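PDB 2IBO: hypothetical protein SP2199 from Streptococcus pneumoniae TIGR4, which is of unknown function but belongs to the thiamine-binding protein family of the MTH1187-YkoF clan, and so may bind thiamine or a related compound. Local coordinates for residues K2-L7 with E42-G47. Sequence-based numbering, arbitrary orientation.
Sequences KASIAL and ETVLEG
Strands 2-7 and 43-46 run antiparallel, with 163° between their N-to-C directions. A3 with G47, I5 with L45 and L7 with T43 are hydrogen-bonded pairs, each joined by two N-H...O=C bonds; S4-E46 and A6-V44 are the non-hydrogen-bonded pairs. The straightest bond runs from L45 N to I5 O (178° at the hydrogen). L45 O is gripped twice: I5 N and S4 OG approach from opposite sides of its carbonyl plane, with S4 OG 3.0 Å from L45 O. S4 OG stands anti to its backbone N (chi1 -164°), which also sets it 4.0 Å from V44 CG1. The E42 side chain runs alongside L7 and A6. Its CB rests 3.4 Å from L7 O; CG, in the crowded position between backbone N and carbonyl carbon, comes to 4.1 Å from A6 CB; the extended chain then lays CD 3.6 Å from A6 CB, with OE1 and OE2 both 3.8 Å from that methyl. OE1 is salt-bridged to K75 of the same chain, OE2 to K75 of the second subunit; the lysines probably offset the like charge of that subunit's E42 OE1 nearby. S4, A6 and V44 face the second subunit, whose F41 packs on S4 and A6. On the opposite face A3, I5 and L7 meet helix 49-64; L7, T43 and L45 meet helix 16-31. In the four-stranded antiparallel sheet both strands are central, 70-79 beside 2-11 and 35-38 beside 43-46.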
ATOM      1  N   LYS A   2       5.349   8.488  19.480  1.00 29.75           N
ATOM      2  CA  LYS A   2       6.197   7.892  18.447  1.00 25.32           C
ATOM      3  C   LYS A   2       5.442   7.438  17.209  1.00 22.61           C
ATOM      4  O   LYS A   2       4.385   6.798  17.307  1.00 20.69           O
ATOM      5  CB  LYS A   2       6.998   6.718  19.012  1.00 45.91           C
ATOM      6  CG  LYS A   2       8.344   7.111  19.597  1.00 48.17           C
ATOM      7  CD  LYS A   2       9.056   5.921  20.233  1.00 50.41           C
ATOM      8  CE  LYS A   2       8.295   5.416  21.464  1.00 53.13           C
ATOM      9  NZ  LYS A   2       8.956   4.267  22.154  1.00 55.10           N
ATOM     10  N   ALA A   3       5.994   7.783  16.040  1.00 18.85           N
ATOM     11  CA  ALA A   3       5.380   7.414  14.773  1.00 15.80           C
ATOM     12  C   ALA A   3       6.373   7.377  13.630  1.00 14.52           C
ATOM     13  O   ALA A   3       7.394   8.051  13.656  1.00 14.73           O
ATOM     14  CB  ALA A   3       4.268   8.371  14.446  1.00 12.73           C
ATOM     15  N   SER A   4       6.071   6.570  12.626  1.00 23.71           N
ATOM     16  CA  SER A   4       6.930   6.473  11.464  1.00 24.69           C
ATOM     17  C   SER A   4       6.006   6.560  10.259  1.00 24.75           C
ATOM     18  O   SER A   4       4.914   5.996  10.268  1.00 25.63           O
ATOM     19  CB  SER A   4       7.702   5.158  11.465  1.00 27.54           C
ATOM     20  OG  SER A   4       8.791   5.224  10.561  1.00 30.04           O
ATOM     21  N   ILE A   5       6.453   7.277   9.234  1.00 27.39           N
ATOM     22  CA  ILE A   5       5.690   7.510   8.015  1.00 25.92           C
ATOM     23  C   ILE A   5       6.561   7.176   6.824  1.00 26.45           C
ATOM     24  O   ILE A   5       7.716   7.592   6.761  1.00 28.33           O
ATOM     25  CB  ILE A   5       5.284   9.010   7.932  1.00 17.95           C
ATOM     26  CG1 ILE A   5       4.214   9.300   8.974  1.00 17.57           C
ATOM     27  CG2 ILE A   5       4.841   9.393   6.538  1.00 15.73           C
ATOM     28  CD1 ILE A   5       3.011   8.418   8.829  1.00 20.74           C
ATOM     29  N   ALA A   6       6.019   6.413   5.886  1.00 15.98           N
ATOM     30  CA  ALA A   6       6.752   6.059   4.678  1.00 15.10           C
ATOM     31  C   ALA A   6       5.976   6.751   3.570  1.00 15.81           C
ATOM     32  O   ALA A   6       4.752   6.607   3.476  1.00 16.09           O
ATOM     33  CB  ALA A   6       6.745   4.557   4.488  1.00 21.04           C
ATOM     34  N   LEU A   7       6.658   7.536   2.747  1.00 18.81           N
ATOM     35  CA  LEU A   7       5.955   8.255   1.682  1.00 20.76           C
ATOM     36  C   LEU A   7       6.488   7.967   0.282  1.00 21.05           C
ATOM     37  O   LEU A   7       7.708   7.900   0.054  1.00 20.97           O
ATOM     38  CB  LEU A   7       5.997   9.775   1.944  1.00 23.41           C
ATOM     39  CG  LEU A   7       5.348  10.713   0.904  1.00 23.91           C
ATOM     40  CD1 LEU A   7       3.805  10.515   0.881  1.00 22.82           C
ATOM     41  CD2 LEU A   7       5.711  12.160   1.229  1.00 21.13           C
ATOM     42  N   GLU A  42       9.952   4.387  -1.413  1.00 22.32           N
ATOM     43  CA  GLU A  42       9.327   5.331  -0.509  1.00 22.89           C
ATOM     44  C   GLU A  42      10.335   6.045   0.390  1.00 22.13           C
ATOM     45  O   GLU A  42      11.431   5.530   0.643  1.00 22.81           O
ATOM     46  CB  GLU A  42       8.319   4.569   0.348  1.00 23.43           C
ATOM     47  CG  GLU A  42       8.953   3.466   1.178  1.00 23.82           C
ATOM     48  CD  GLU A  42       7.936   2.496   1.727  1.00 25.46           C
ATOM     49  OE1 GLU A  42       8.305   1.664   2.582  1.00 25.92           O
ATOM     50  OE2 GLU A  42       6.770   2.556   1.301  1.00 27.37           O
ATOM     51  N   THR A  43       9.966   7.224   0.884  1.00 13.71           N
ATOM     52  CA  THR A  43      10.875   7.953   1.760  1.00 14.93           C
ATOM     53  C   THR A  43      10.339   7.733   3.155  1.00 14.18           C
ATOM     54  O   THR A  43       9.169   8.020   3.421  1.00 13.21           O
ATOM     55  CB  THR A  43      10.932   9.482   1.419  1.00 23.04           C
ATOM     56  OG1 THR A  43      11.538   9.676   0.131  1.00 22.78           O
ATOM     57  CG2 THR A  43      11.758  10.220   2.446  1.00 20.75           C
ATOM     58  N   VAL A  44      11.192   7.219   4.037  1.00 14.30           N
ATOM     59  CA  VAL A  44      10.801   6.905   5.410  1.00 15.06           C
ATOM     60  C   VAL A  44      11.171   7.994   6.395  1.00 15.37           C
ATOM     61  O   VAL A  44      12.335   8.362   6.503  1.00 14.13           O
ATOM     62  CB  VAL A  44      11.458   5.569   5.880  1.00 23.39           C
ATOM     63  CG1 VAL A  44      11.113   5.290   7.334  1.00 21.23           C
ATOM     64  CG2 VAL A  44      10.998   4.426   4.997  1.00 21.52           C
ATOM     65  N   LEU A  45      10.171   8.485   7.124  1.00 17.26           N
ATOM     66  CA  LEU A  45      10.361   9.530   8.127  1.00 18.01           C
ATOM     67  C   LEU A  45      10.114   8.968   9.523  1.00 18.63           C
ATOM     68  O   LEU A  45       9.318   8.051   9.696  1.00 18.34           O
ATOM     69  CB  LEU A  45       9.407  10.703   7.857  1.00 16.18           C
ATOM     70  CG  LEU A  45       9.539  11.389   6.487  1.00 15.14           C
ATOM     71  CD1 LEU A  45       8.519  12.504   6.361  1.00 15.98           C
ATOM     72  CD2 LEU A  45      10.927  11.935   6.311  1.00 13.11           C
ATOM     73  N   GLU A  46      10.785   9.527  10.523  1.00 30.36           N
ATOM     74  CA  GLU A  46      10.631   9.047  11.893  1.00 32.39           C
ATOM     75  C   GLU A  46      10.566  10.216  12.875  1.00 32.25           C
ATOM     76  O   GLU A  46      11.388  11.127  12.800  1.00 32.11           O
ATOM     77  CB  GLU A  46      11.814   8.146  12.240  1.00 26.86           C
ATOM     78  CG  GLU A  46      11.578   7.235  13.400  1.00 30.06           C
ATOM     79  CD  GLU A  46      12.858   6.588  13.893  1.00 32.24           C
ATOM     80  OE1 GLU A  46      12.777   5.560  14.591  1.00 35.61           O
ATOM     81  OE2 GLU A  46      13.952   7.108  13.601  1.00 34.82           O
ATOM     82  N   GLY A  47       9.602  10.176  13.795  1.00 16.38           N
ATOM     83  CA  GLY A  47       9.445  11.237  14.780  1.00 17.23           C
ATOM     84  C   GLY A  47       8.081  11.224  15.446  1.00 19.55           C
ATOM     85  O   GLY A  47       7.383  10.203  15.414  1.00 21.12           O
TER